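Local coordinates for protein chloroplastic group IIB intron splicing facilitator CRS2, chloroplastic (Zea mays, PDB 1RYN) that facilitates the splicing of group IIB introns in chloroplasts, working in complexes with CAF1 or CAF2, and lacks peptidyl-tRNA hydrolase activity despite belonging to that enzyme family, at residues 12-17 and 64-69; 20-25 and 151-156; 56-61 and 176-181; 5-10 and 88-93; 103-108 and 188-193. The protein carries 3 engineered substitutions. One frame throughout, in Å; residues are numbered along the deposited sequence.

Five contacts show how a hydrolase-like fold joins distant parts of its chain. Contact 4 pairs two central strands of the mixed sheet. Contacts 3 and 4 adjoin, with centres about 11 Å apart, because strand 58-65 lies next to strand 6-10. Contact 5 sets a helix against outer strand 104-107, its centre about 17 Å from that of contact 4. Contacts 1 and 2 gather loops at the region equivalent to the active site, with centres about 12 Å apart and a hydrogen bond from Asn13 N to Asn24 OD1 (2.8 Å) between them. Contact 2 carries His23, the proton acceptor by similarity, and contact 1 brings Met69 beside it. Contacts 2 and 3 have centres about 28 Å apart.

Contact 1 of 5, residues 12-17 and 64-69; sequences GNPGNK and KPQSYM
Asn13 reaches across to the backbone of Tyr68 and Met69, and its side chain can be followed outward atom by atom. CB lies 4.2 Å from Tyr68 CD2. CG stands anti to the carbonyl carbon (chi1 -66°), a setting that carries the amide toward Met69, with CG 3.9 Å from Met69 N. At the tip the two branches part company: OD1 accepts a hydrogen bond from Met69 N (2.8 Å), the donor sitting 34° out of the carbonyl plane, while ND2 passes 4.1 Å from Met69 CB. Next along the loop, Pro14 sets the CD corner of its ring over the phenol. CD stands over the centre of the Tyr68 ring, 3.4 Å from the centroid, in a CH-pi contact almost on the ring normal. The neighbouring CB meets Gln66 OE1 (3.3 Å). A bridging water joins the two segments, donating to Gly12 O and Pro65 O and accepting from Tyr68 N (2.6 Å). Asn13 also touches Tyr18, which like Tyr68 is a tRNA-binding position by similarity. The chemistry is thus divided: amide and water satisfy backbone polar groups, and the proline covers one face of a tyrosine whose counterpart in the hydrolases probably contacts tRNA.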
# COMPACT_ATOMS: atom_id res chain seq x y z
N GLY A 12 1.88 -3.12 -7.02
CA GLY A 12 2.44 -4.43 -7.33
C GLY A 12 2.37 -4.72 -8.83
O GLY A 12 1.95 -3.87 -9.61
N ASN A 13 2.79 -5.93 -9.20
CA ASN A 13 2.75 -6.42 -10.58
C ASN A 13 1.78 -7.57 -10.58
O ASN A 13 1.84 -8.49 -9.76
CB ASN A 13 4.10 -6.92 -11.09
CG ASN A 13 5.11 -5.81 -11.21
OD1 ASN A 13 4.83 -4.79 -11.84
ND2 ASN A 13 6.28 -5.99 -10.60
N PRO A 14 0.88 -7.54 -11.50
CA PRO A 14 -0.11 -8.57 -11.55
C PRO A 14 0.45 -9.84 -12.15
O PRO A 14 1.38 -9.76 -12.96
CB PRO A 14 -1.16 -8.02 -12.55
CG PRO A 14 -0.41 -7.03 -13.44
CD PRO A 14 0.96 -6.84 -12.81
N GLY A 15 -0.14 -10.97 -11.75
CA GLY A 15 0.23 -12.27 -12.28
C GLY A 15 1.02 -13.23 -11.43
O GLY A 15 1.91 -12.84 -10.70
N ASN A 16 0.66 -14.51 -11.62
CA ASN A 16 1.21 -15.70 -10.97
C ASN A 16 2.69 -15.62 -10.87
O ASN A 16 3.32 -16.21 -9.97
CB ASN A 16 0.92 -16.95 -11.82
CG ASN A 16 -0.46 -17.55 -11.64
OD1 ASN A 16 -0.91 -18.38 -12.46
ND2 ASN A 16 -1.15 -17.12 -10.58
N LYS A 17 3.25 -14.90 -11.83
CA LYS A 17 4.67 -14.70 -11.93
C LYS A 17 5.18 -13.88 -10.76
O LYS A 17 6.28 -14.07 -10.25
CB LYS A 17 5.06 -14.14 -13.30
CG LYS A 17 4.07 -14.54 -14.40
CD LYS A 17 4.21 -15.98 -14.91
CE LYS A 17 2.94 -16.79 -14.69
NZ LYS A 17 2.25 -17.13 -15.94
N LYS A 64 -6.17 -2.26 -6.91
CA LYS A 64 -4.91 -2.90 -7.21
C LYS A 64 -4.64 -2.56 -8.67
O LYS A 64 -5.24 -3.15 -9.55
CB LYS A 64 -4.96 -4.40 -7.04
CG LYS A 64 -4.65 -4.84 -5.62
CD LYS A 64 -5.35 -6.13 -5.22
CE LYS A 64 -5.29 -7.23 -6.27
NZ LYS A 64 -4.95 -8.56 -5.73
N PRO A 65 -3.80 -1.59 -8.94
CA PRO A 65 -3.55 -1.25 -10.35
C PRO A 65 -3.07 -2.49 -11.15
O PRO A 65 -2.39 -3.38 -10.64
CB PRO A 65 -2.56 -0.08 -10.37
CG PRO A 65 -2.60 0.47 -8.94
CD PRO A 65 -3.05 -0.68 -8.04
N GLN A 66 -3.44 -2.55 -12.40
CA GLN A 66 -3.08 -3.69 -13.20
C GLN A 66 -2.10 -3.31 -14.29
O GLN A 66 -1.82 -4.09 -15.22
CB GLN A 66 -4.38 -4.16 -13.87
CG GLN A 66 -4.52 -5.68 -14.05
CD GLN A 66 -4.60 -6.41 -12.74
OE1 GLN A 66 -4.46 -7.64 -12.71
NE2 GLN A 66 -4.73 -5.66 -11.66
N SER A 67 -1.56 -2.12 -14.19
CA SER A 67 -0.64 -1.66 -15.19
C SER A 67 0.84 -1.95 -14.96
O SER A 67 1.66 -1.56 -15.80
CB SER A 67 -0.83 -0.16 -15.42
OG SER A 67 -0.61 0.54 -14.20
N TYR A 68 1.17 -2.62 -13.84
CA TYR A 68 2.56 -2.90 -13.51
C TYR A 68 3.16 -1.75 -12.68
O TYR A 68 2.95 -0.56 -12.88
CB TYR A 68 3.44 -3.39 -14.70
CG TYR A 68 2.98 -4.76 -15.23
CD1 TYR A 68 1.72 -4.96 -15.80
CD2 TYR A 68 3.82 -5.87 -15.12
CE1 TYR A 68 1.33 -6.22 -16.25
CE2 TYR A 68 3.46 -7.14 -15.57
CZ TYR A 68 2.22 -7.31 -16.17
OH TYR A 68 1.85 -8.55 -16.62
N MET A 69 3.90 -2.14 -11.70
CA MET A 69 4.52 -1.27 -10.76
C MET A 69 4.88 0.14 -11.19
O MET A 69 4.37 1.13 -10.69
CB MET A 69 5.73 -1.97 -10.15
CG MET A 69 6.38 -1.19 -9.05
SD MET A 69 5.24 -1.00 -7.66
CE MET A 69 5.33 -2.69 -7.00
O HOH W 1 0.09 -3.46 -11.59

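Contact 2 of 5, residues 20-25 and 151-156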
# COMPACT_ATOMS: atom_id res chain seq x y z
N GLY A 20 3.42 -13.62 -4.40
CA GLY A 20 4.21 -13.86 -3.20
C GLY A 20 5.55 -13.12 -3.21
O GLY A 20 6.35 -13.17 -2.27
N THR A 21 5.85 -12.41 -4.27
CA THR A 21 7.12 -11.74 -4.22
C THR A 21 7.10 -10.52 -3.35
O THR A 21 6.05 -9.93 -3.09
CB THR A 21 7.63 -11.36 -5.60
OG1 THR A 21 6.68 -10.46 -6.14
CG2 THR A 21 7.77 -12.60 -6.47
N ARG A 22 8.31 -10.15 -2.92
CA ARG A 22 8.59 -9.01 -2.04
C ARG A 22 8.02 -7.68 -2.52
O ARG A 22 7.54 -6.84 -1.75
CB ARG A 22 10.10 -8.85 -1.83
CG ARG A 22 10.72 -9.94 -0.96
CD ARG A 22 12.06 -9.50 -0.37
NE ARG A 22 12.78 -10.55 0.34
CZ ARG A 22 13.47 -11.51 -0.24
NH1 ARG A 22 13.56 -11.64 -1.56
NH2 ARG A 22 14.09 -12.39 0.55
N HIS A 23 8.13 -7.49 -3.82
CA HIS A 23 7.67 -6.28 -4.43
C HIS A 23 6.14 -6.18 -4.42
O HIS A 23 5.63 -5.07 -4.51
CB HIS A 23 8.20 -6.21 -5.88
CG HIS A 23 8.56 -4.85 -6.37
ND1 HIS A 23 8.85 -3.80 -5.51
CD2 HIS A 23 8.69 -4.39 -7.66
CE1 HIS A 23 9.14 -2.74 -6.27
NE2 HIS A 23 9.06 -3.06 -7.57
N ASN A 24 5.42 -7.33 -4.32
CA ASN A 24 3.93 -7.38 -4.34
C ASN A 24 3.24 -7.22 -2.96
O ASN A 24 2.04 -7.35 -2.80
CB ASN A 24 3.47 -8.67 -5.07
CG ASN A 24 3.14 -8.45 -6.53
OD1 ASN A 24 3.72 -7.59 -7.19
ND2 ASN A 24 2.17 -9.21 -7.04
N VAL A 25 4.04 -6.97 -1.93
CA VAL A 25 3.48 -6.83 -0.61
C VAL A 25 2.29 -5.86 -0.58
O VAL A 25 1.25 -6.10 0.02
CB VAL A 25 4.62 -6.65 0.40
CG1 VAL A 25 5.20 -5.25 0.44
CG2 VAL A 25 4.25 -7.14 1.78
N LEU A 151 13.61 -8.46 -5.04
CA LEU A 151 12.24 -7.96 -5.13
C LEU A 151 11.32 -8.93 -5.86
O LEU A 151 10.11 -9.00 -5.55
CB LEU A 151 12.18 -6.61 -5.88
CG LEU A 151 12.92 -5.46 -5.20
CD1 LEU A 151 13.14 -4.33 -6.20
CD2 LEU A 151 12.08 -4.94 -4.04
N LEU A 152 11.90 -9.63 -6.86
CA LEU A 152 11.18 -10.58 -7.70
C LEU A 152 11.26 -11.97 -7.13
O LEU A 152 11.04 -12.97 -7.82
CB LEU A 152 11.62 -10.55 -9.19
CG LEU A 152 11.09 -9.31 -9.96
CD1 LEU A 152 11.31 -9.40 -11.48
CD2 LEU A 152 9.61 -9.10 -9.67
N GLN A 153 11.59 -12.02 -5.87
CA GLN A 153 11.74 -13.26 -5.16
C GLN A 153 10.68 -13.40 -4.05
O GLN A 153 10.09 -12.40 -3.64
CB GLN A 153 13.16 -13.27 -4.57
CG GLN A 153 13.60 -14.62 -3.99
CD GLN A 153 14.47 -14.48 -2.75
OE1 GLN A 153 14.68 -15.45 -2.02
NE2 GLN A 153 14.96 -13.26 -2.50
N LYS A 154 10.42 -14.63 -3.58
CA LYS A 154 9.45 -14.89 -2.49
C LYS A 154 10.11 -14.66 -1.11
O LYS A 154 11.32 -14.86 -0.94
CB LYS A 154 8.94 -16.33 -2.51
CG LYS A 154 7.89 -16.63 -3.58
CD LYS A 154 7.50 -18.12 -3.67
CE LYS A 154 6.43 -18.43 -4.73
NZ LYS A 154 6.53 -19.77 -5.35
N PHE A 155 9.32 -14.28 -0.10
CA PHE A 155 9.88 -14.07 1.26
C PHE A 155 10.26 -15.36 2.00
O PHE A 155 9.45 -16.31 2.06
CB PHE A 155 8.84 -13.42 2.18
CG PHE A 155 8.58 -11.96 1.97
CD1 PHE A 155 7.46 -11.55 1.25
CD2 PHE A 155 9.41 -10.99 2.53
CE1 PHE A 155 7.17 -10.19 1.08
CE2 PHE A 155 9.14 -9.63 2.37
CZ PHE A 155 8.03 -9.24 1.63
N SER A 156 11.46 -15.39 2.59
CA SER A 156 11.83 -16.57 3.34
C SER A 156 10.79 -16.74 4.40
O SER A 156 10.12 -15.77 4.69
CB SER A 156 13.18 -16.45 4.04
OG SER A 156 12.97 -16.04 5.37
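Arg22 and His23 turn their backbone N-H groups into the bend made by residues 151-156, and here the contact is tight. Arg22 N donates to Gln153 O (3.0 Å), approaching nearly along the C=O axis, while His23 N uses an in-plane lone pair of Leu151 O (3.0 Å). Thr21 wedges in beside them, its CA 3.1 Å from Gln153 O in a C-H...O contact. The aliphatic part of Arg22 is equally close-fitting: CG lies over the centre of one face of the Phe155 ring, 3.7 Å from the centroid. With the chain extended from CG to NE, the guanidinium is carried past the ring, its plane inclined 63° to it, to a salt bridge with Glu159 and a hydrogen bond to Phe150 O.

This pairing of loops lies beside the region that corresponds to the active site in the peptidyl-tRNA hydrolase fold. His23, the proton acceptor by similarity, is hydrogen-bonded through ND1 to Asp95, which by similarity stabilises the basic form of the histidine. Leu151 leans against the imidazole, CD1 above the ring and CD2 3.7 Å from ND1. The pairing is present although CRS2 has no hydrolase activity.

The outer side is much looser. Leu152 points its CB away and gets no nearer than 4.8 Å with its side chain. Lys154 runs outward as well; its CA makes a C-H...O contact with Gly20 O (3.6 Å), but only the base of the side chain grazes that same oxygen, with CG at 4.0 Å, before the amine end continues into the exposed region.

Contact 3 of 5, residues 56-61 and 176-181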
# COMPACT_ATOMS: atom_id res chain seq x y z
N GLY A 56 -16.44 1.49 8.30
CA GLY A 56 -17.27 2.18 9.21
C GLY A 56 -18.16 2.98 8.32
O GLY A 56 -18.68 2.45 7.36
N GLU A 57 -18.31 4.25 8.62
CA GLU A 57 -19.17 5.09 7.83
C GLU A 57 -18.45 5.72 6.71
O GLU A 57 -19.07 6.38 5.93
CB GLU A 57 -19.78 6.25 8.65
CG GLU A 57 -18.68 7.19 9.19
CD GLU A 57 -18.44 6.98 10.67
OE1 GLU A 57 -18.33 5.87 11.21
OE2 GLU A 57 -18.36 8.12 11.32
N VAL A 58 -17.16 5.53 6.62
CA VAL A 58 -16.41 6.15 5.56
C VAL A 58 -16.36 5.34 4.29
O VAL A 58 -15.91 4.21 4.30
CB VAL A 58 -14.98 6.33 6.07
CG1 VAL A 58 -14.10 7.06 5.05
CG2 VAL A 58 -15.03 7.07 7.41
N PRO A 59 -16.82 5.93 3.19
CA PRO A 59 -16.81 5.23 1.90
C PRO A 59 -15.44 5.16 1.34
O PRO A 59 -14.73 6.17 1.33
CB PRO A 59 -17.54 6.12 0.89
CG PRO A 59 -17.49 7.52 1.49
CD PRO A 59 -17.24 7.34 3.00
N VAL A 60 -15.08 3.99 0.81
CA VAL A 60 -13.76 3.85 0.21
C VAL A 60 -13.79 3.00 -1.03
O VAL A 60 -14.73 2.30 -1.28
CB VAL A 60 -12.78 3.15 1.17
CG1 VAL A 60 -12.72 3.84 2.51
CG2 VAL A 60 -13.19 1.70 1.41
N LEU A 61 -12.71 3.07 -1.78
CA LEU A 61 -12.48 2.27 -2.95
C LEU A 61 -11.09 1.64 -2.71
O LEU A 61 -10.13 2.33 -2.32
CB LEU A 61 -12.50 2.99 -4.33
CG LEU A 61 -12.36 4.49 -4.23
CD1 LEU A 61 -12.01 5.08 -5.58
CD2 LEU A 61 -13.65 5.10 -3.70
N THR A 176 -7.59 3.00 11.30
CA THR A 176 -7.41 4.09 12.26
C THR A 176 -7.24 5.45 11.57
O THR A 176 -7.79 6.49 11.98
CB THR A 176 -6.19 3.84 13.21
OG1 THR A 176 -6.33 2.61 13.91
CG2 THR A 176 -6.06 4.99 14.21
N LEU A 177 -6.46 5.43 10.50
CA LEU A 177 -6.23 6.65 9.80
C LEU A 177 -7.46 7.20 9.18
O LEU A 177 -7.71 8.38 9.21
CB LEU A 177 -5.27 6.41 8.66
CG LEU A 177 -4.79 7.73 8.08
CD1 LEU A 177 -4.09 8.53 9.17
CD2 LEU A 177 -3.84 7.44 6.91
N VAL A 178 -8.19 6.28 8.58
CA VAL A 178 -9.39 6.59 7.87
C VAL A 178 -10.61 6.85 8.72
O VAL A 178 -11.39 7.78 8.47
CB VAL A 178 -9.66 5.45 6.91
CG1 VAL A 178 -11.12 5.44 6.49
CG2 VAL A 178 -8.71 5.51 5.74
N LEU A 179 -10.82 6.03 9.72
CA LEU A 179 -12.02 6.19 10.57
C LEU A 179 -11.80 6.57 12.03
O LEU A 179 -12.38 7.52 12.54
CB LEU A 179 -12.77 4.86 10.52
CG LEU A 179 -13.91 4.77 11.48
CD1 LEU A 179 -15.08 5.53 10.87
CD2 LEU A 179 -14.26 3.31 11.56
N LYS A 180 -10.98 5.78 12.71
CA LYS A 180 -10.68 5.91 14.11
C LYS A 180 -10.06 7.23 14.55
O LYS A 180 -10.71 8.10 15.14
CB LYS A 180 -9.89 4.71 14.64
CG LYS A 180 -10.77 3.54 15.06
CD LYS A 180 -10.52 2.27 14.26
CE LYS A 180 -10.57 1.02 15.13
NZ LYS A 180 -11.39 -0.08 14.58
N GLY A 181 -8.77 7.35 14.27
CA GLY A 181 -7.98 8.52 14.65
C GLY A 181 -6.86 8.04 15.59
O GLY A 181 -7.16 7.26 16.50
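Val178 and Leu179, in the last turn of helix 157-180, lean on the start of strand 58-65, a helix-on-sheet contact at one rim of the alpha/beta fold of the peptidyl-tRNA hydrolase family. Along the helix, Val178 comes first. Its CG1, anti to the backbone N (chi1 160°), meets Val58 CG1 at 3.7 Å, the two side chains meeting at a slant. Both valines also touch Trp6 of the adjacent strand, which extends the apolar patch toward the sheet interior. Leu179 follows, its two methyls dividing the work. CD1 slides alongside Val58 CG2 (3.8 Å) and runs up against the carboxylate of Glu57, 3.3 Å from OE1; this side chain crosses that of the leucine at about a right angle. CD2 meets backbone instead, lying 4.0 Å from Gly56 CA. A CB at Gly56 would project into that methyl, and the positive phi there also favours glycine. No hydrogen bond crosses the contact, which is shallow and partly open to solvent, far from the annotated sites. Beyond Lys180 the helix stops at Gly181, whose phi is positive; a wide pi-type turn ends it, with Gly181 N donating to Thr176 O at 2.6 Å.

Contact 4 of 5, residues 5-10 and 88-93; sequences PWLIAG and RHILLI
Trp6 and His89 stack face to face at the beginning of two parallel strands, and the contact then continues as regular beta pairing. In the aromatic pair, the five-membered ring of Trp6 and the imidazole have centroids 3.8 Å apart and planes at 16°; His89 CD2 comes within 3.3 Å of Trp6 CZ2, and His89 CB adds a CH-pi contact over the same indole. Trp6 CG stands anti to the carbonyl carbon (chi1 -86°), which lays the indole back over His89. At the indole edge, Trp6 CE3 lies 4.3 Å from Leu91 CB. Replacing Trp6 with an alanine would probably leave one imidazole face without its partner, free the histidine to turn, and open a gap beside Leu91.

Four backbone hydrogen bonds form the second group. Leu7 N and Ala9 N donate to His89 O and Leu91 O, and Leu91 N and Ile93 N return bonds to Leu7 O and Ala9 O, the last at 2.9 Å. Apolar contacts make the third: Ile8 CD1 reaches Leu91 CB and its CG2 meets Ile93 CD1 (3.9 Å) on one face, whereas Ala9 CB touches Leu92 CD1 (3.9 Å) on the other.

Strand 6-10 occupies the middle of the sheet, bonded along its other side to strand 58-65. Helix 73-83 packs on the face bearing Ala9, Ile90 and Leu92, and helix 157-180 covers that of Trp6 and Leu91.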
# COMPACT_ATOMS: atom_id res chain seq x y z
N PRO A 5 -14.91 10.07 -0.45
CA PRO A 5 -14.39 8.72 -0.40
C PRO A 5 -12.89 8.72 -0.31
O PRO A 5 -12.24 9.71 -0.64
CB PRO A 5 -14.70 8.12 -1.77
CG PRO A 5 -15.02 9.27 -2.71
CD PRO A 5 -15.21 10.50 -1.84
N TRP A 6 -12.37 7.58 0.08
CA TRP A 6 -10.95 7.40 0.16
C TRP A 6 -10.56 6.38 -0.93
O TRP A 6 -11.30 5.49 -1.26
CB TRP A 6 -10.56 6.82 1.52
CG TRP A 6 -10.34 7.79 2.66
CD1 TRP A 6 -11.31 8.41 3.36
CD2 TRP A 6 -9.09 8.15 3.29
NE1 TRP A 6 -10.74 9.18 4.35
CE2 TRP A 6 -9.38 9.04 4.33
CE3 TRP A 6 -7.74 7.81 3.06
CZ2 TRP A 6 -8.39 9.57 5.16
CZ3 TRP A 6 -6.76 8.37 3.86
CH2 TRP A 6 -7.09 9.25 4.89
N LEU A 7 -9.37 6.50 -1.46
CA LEU A 7 -8.90 5.55 -2.44
C LEU A 7 -7.76 4.78 -1.78
O LEU A 7 -6.73 5.37 -1.50
CB LEU A 7 -8.37 6.30 -3.69
CG LEU A 7 -8.07 5.41 -4.91
CD1 LEU A 7 -6.67 4.80 -4.86
CD2 LEU A 7 -9.15 4.34 -5.04
N ILE A 8 -7.94 3.49 -1.51
CA ILE A 8 -6.90 2.70 -0.86
C ILE A 8 -6.28 1.86 -1.96
O ILE A 8 -6.93 0.95 -2.45
CB ILE A 8 -7.48 1.80 0.22
CG1 ILE A 8 -8.16 2.60 1.34
CG2 ILE A 8 -6.38 0.94 0.81
CD1 ILE A 8 -7.93 4.10 1.22
N ALA A 9 -5.05 2.17 -2.37
CA ALA A 9 -4.42 1.43 -3.45
C ALA A 9 -3.13 0.82 -3.02
O ALA A 9 -2.33 1.51 -2.45
CB ALA A 9 -3.99 2.44 -4.50
N GLY A 10 -2.93 -0.44 -3.34
CA GLY A 10 -1.67 -1.08 -2.97
C GLY A 10 -0.98 -1.32 -4.29
O GLY A 10 -1.65 -1.58 -5.29
N ARG A 88 -5.61 14.41 -0.26
CA ARG A 88 -5.44 14.01 1.13
C ARG A 88 -6.06 12.66 1.51
O ARG A 88 -5.77 12.13 2.58
CB ARG A 88 -5.84 15.12 2.11
CG ARG A 88 -7.34 15.37 2.06
CD ARG A 88 -7.74 16.81 1.73
NE ARG A 88 -8.81 17.23 2.62
CZ ARG A 88 -8.66 17.35 3.94
NH1 ARG A 88 -7.49 17.12 4.55
NH2 ARG A 88 -9.71 17.73 4.67
N HIS A 89 -6.91 12.15 0.62
CA HIS A 89 -7.58 10.89 0.82
C HIS A 89 -7.06 9.80 -0.12
O HIS A 89 -7.69 8.76 -0.33
CB HIS A 89 -9.13 11.01 0.76
CG HIS A 89 -9.60 11.72 1.97
ND1 HIS A 89 -10.91 12.13 2.12
CD2 HIS A 89 -8.91 12.09 3.09
CE1 HIS A 89 -10.99 12.72 3.30
NE2 HIS A 89 -9.81 12.72 3.90
N ILE A 90 -5.90 10.05 -0.70
CA ILE A 90 -5.33 9.03 -1.54
C ILE A 90 -4.23 8.35 -0.71
O ILE A 90 -3.21 8.98 -0.51
CB ILE A 90 -4.76 9.49 -2.89
CG1 ILE A 90 -5.85 10.10 -3.76
CG2 ILE A 90 -4.14 8.31 -3.63
CD1 ILE A 90 -5.28 11.07 -4.77
N LEU A 91 -4.48 7.10 -0.27
CA LEU A 91 -3.59 6.28 0.51
C LEU A 91 -2.92 5.21 -0.35
O LEU A 91 -3.54 4.28 -0.84
CB LEU A 91 -4.37 5.62 1.65
CG LEU A 91 -3.51 4.59 2.39
CD1 LEU A 91 -2.49 5.30 3.25
CD2 LEU A 91 -4.38 3.67 3.23
N LEU A 92 -1.62 5.34 -0.54
CA LEU A 92 -0.82 4.40 -1.33
C LEU A 92 -0.07 3.45 -0.42
O LEU A 92 0.58 3.90 0.55
CB LEU A 92 0.26 5.13 -2.19
CG LEU A 92 -0.24 5.61 -3.55
CD1 LEU A 92 -0.67 4.43 -4.39
CD2 LEU A 92 -1.40 6.60 -3.37
N ILE A 93 -0.13 2.16 -0.73
CA ILE A 93 0.58 1.15 0.08
C ILE A 93 1.60 0.44 -0.76
O ILE A 93 1.28 -0.06 -1.85
CB ILE A 93 -0.40 0.16 0.59
CG1 ILE A 93 -1.51 0.98 1.30
CG2 ILE A 93 0.40 -0.79 1.51
CD1 ILE A 93 -2.70 0.19 1.83

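Contact 5 of 5, residues 103-108 and 188-193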
# COMPACT_ATOMS: atom_id res chain seq x y z
N VAL A 103 8.42 -3.62 9.15
CA VAL A 103 8.17 -2.38 9.86
C VAL A 103 7.29 -1.50 9.00
O VAL A 103 7.67 -1.14 7.89
CB VAL A 103 9.46 -1.61 10.06
CG1 VAL A 103 9.19 -0.19 10.54
CG2 VAL A 103 10.41 -2.35 11.00
N LEU A 104 6.11 -1.15 9.49
CA LEU A 104 5.30 -0.26 8.66
C LEU A 104 5.67 1.20 9.01
O LEU A 104 6.19 1.53 10.10
CB LEU A 104 3.80 -0.45 8.92
CG LEU A 104 3.37 -1.90 9.06
CD1 LEU A 104 2.04 -1.98 9.75
CD2 LEU A 104 3.26 -2.53 7.68
N ARG A 105 5.37 2.09 8.07
CA ARG A 105 5.62 3.51 8.22
C ARG A 105 4.51 4.27 7.53
O ARG A 105 4.19 4.06 6.38
CB ARG A 105 6.94 3.97 7.64
CG ARG A 105 7.10 5.49 7.64
CD ARG A 105 8.58 5.93 7.60
NE ARG A 105 8.90 6.95 8.63
CZ ARG A 105 9.97 6.99 9.46
NH1 ARG A 105 10.95 6.08 9.44
NH2 ARG A 105 10.07 8.00 10.32
N LEU A 106 3.91 5.19 8.24
CA LEU A 106 2.83 5.98 7.68
C LEU A 106 3.29 7.40 7.51
O LEU A 106 3.74 8.04 8.44
CB LEU A 106 1.71 6.03 8.72
CG LEU A 106 0.71 4.92 8.56
CD1 LEU A 106 -0.24 4.96 9.75
CD2 LEU A 106 -0.09 5.19 7.28
N GLN A 107 3.22 7.91 6.33
CA GLN A 107 3.61 9.30 6.15
C GLN A 107 2.57 10.10 5.31
O GLN A 107 1.75 9.54 4.57
CB GLN A 107 5.08 9.57 5.81
CG GLN A 107 5.96 8.32 5.68
CD GLN A 107 6.75 8.30 4.37
OE1 GLN A 107 7.29 9.33 3.94
NE2 GLN A 107 6.81 7.14 3.73
N LYS A 108 2.58 11.42 5.43
CA LYS A 108 1.61 12.22 4.71
C LYS A 108 2.22 13.32 3.89
O LYS A 108 1.65 14.40 3.77
CB LYS A 108 0.59 12.77 5.68
CG LYS A 108 0.58 11.97 6.96
CD LYS A 108 -0.66 11.11 7.05
CE LYS A 108 -0.37 9.79 7.72
NZ LYS A 108 -1.51 9.35 8.53
N ARG A 188 4.07 8.60 16.21
CA ARG A 188 4.21 7.71 17.35
C ARG A 188 3.96 6.27 16.96
O ARG A 188 4.48 5.33 17.55
CB ARG A 188 3.47 8.14 18.60
CG ARG A 188 3.50 9.67 18.76
CD ARG A 188 4.87 10.20 19.19
NE ARG A 188 4.98 10.46 20.63
CZ ARG A 188 6.09 10.27 21.32
NH1 ARG A 188 7.20 9.88 20.72
NH2 ARG A 188 6.08 10.52 22.63
N PHE A 189 3.16 6.12 15.92
CA PHE A 189 2.88 4.80 15.40
C PHE A 189 4.16 4.28 14.71
O PHE A 189 4.47 3.10 14.73
CB PHE A 189 1.80 4.95 14.32
CG PHE A 189 1.67 3.77 13.38
CD1 PHE A 189 0.79 2.72 13.67
CD2 PHE A 189 2.39 3.72 12.19
CE1 PHE A 189 0.66 1.63 12.81
CE2 PHE A 189 2.25 2.65 11.31
CZ PHE A 189 1.39 1.60 11.62
N ASN A 190 4.89 5.20 14.08
CA ASN A 190 6.11 4.88 13.36
C ASN A 190 7.18 4.46 14.32
O ASN A 190 7.98 3.57 14.06
CB ASN A 190 6.57 6.06 12.47
CG ASN A 190 5.67 6.33 11.28
OD1 ASN A 190 4.82 5.51 10.90
ND2 ASN A 190 5.87 7.44 10.61
N LEU A 191 7.17 5.10 15.46
CA LEU A 191 8.15 4.77 16.47
C LEU A 191 7.86 3.41 17.00
O LEU A 191 8.72 2.57 17.13
CB LEU A 191 8.20 5.78 17.62
CG LEU A 191 8.75 7.17 17.25
CD1 LEU A 191 9.29 7.88 18.50
CD2 LEU A 191 9.84 7.10 16.18
N VAL A 192 6.61 3.16 17.32
CA VAL A 192 6.28 1.85 17.84
C VAL A 192 6.61 0.75 16.84
O VAL A 192 6.91 -0.36 17.22
CB VAL A 192 4.82 1.73 18.32
CG1 VAL A 192 4.44 0.28 18.66
CG2 VAL A 192 4.62 2.60 19.54
N GLN A 193 6.54 1.05 15.55
CA GLN A 193 6.82 0.00 14.58
C GLN A 193 8.28 -0.43 14.65
O GLN A 193 8.63 -1.59 14.67
CB GLN A 193 6.37 0.41 13.14
CG GLN A 193 4.85 0.21 12.88
CD GLN A 193 4.43 -1.24 12.73
OE1 GLN A 193 3.52 -1.71 13.46
NE2 GLN A 193 5.09 -1.98 11.82
O HOH W 2 8.19 2.66 11.15
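The Phe189 ring is sandwiched. Leu106 CD1 lies over one face, 3.7 Å above the plane and toward the rim, and CG of Gln193, one helical turn on, lies over the opposite face. At the edge sit Leu104 CD1, 4.1 Å from Phe189 CZ, and the amide oxygen of Asn190. Phe182 meets the same phenylalanine edge to face. The Asn190 amide is the second flat group, and it grips a single residue twice: OD1 accepts from Leu106 N (2.8 Å) in an almost straight bond, 175° at the hydrogen, while ND2 donates to Leu106 O (3.1 Å), which lies close to the amide plane. Its chi1 of -69° puts CG anti to the carbonyl carbon and turns the amide to the strand edge. A leucine in its place would probably leave both polar backbone atoms of Leu106 without these partners. Nearer the start of the strand, a water donates to Leu104 O (2.5 Å) and to Asn190 O. Because Val103, Arg105 and Gln107 already bond to strand 133-137, Leu104 and Leu106 direct their backbone polar groups outward; an asparagine and a water partly do the work of a further strand, and helix 186-196, running roughly antiparallel, covers the sheet's edge.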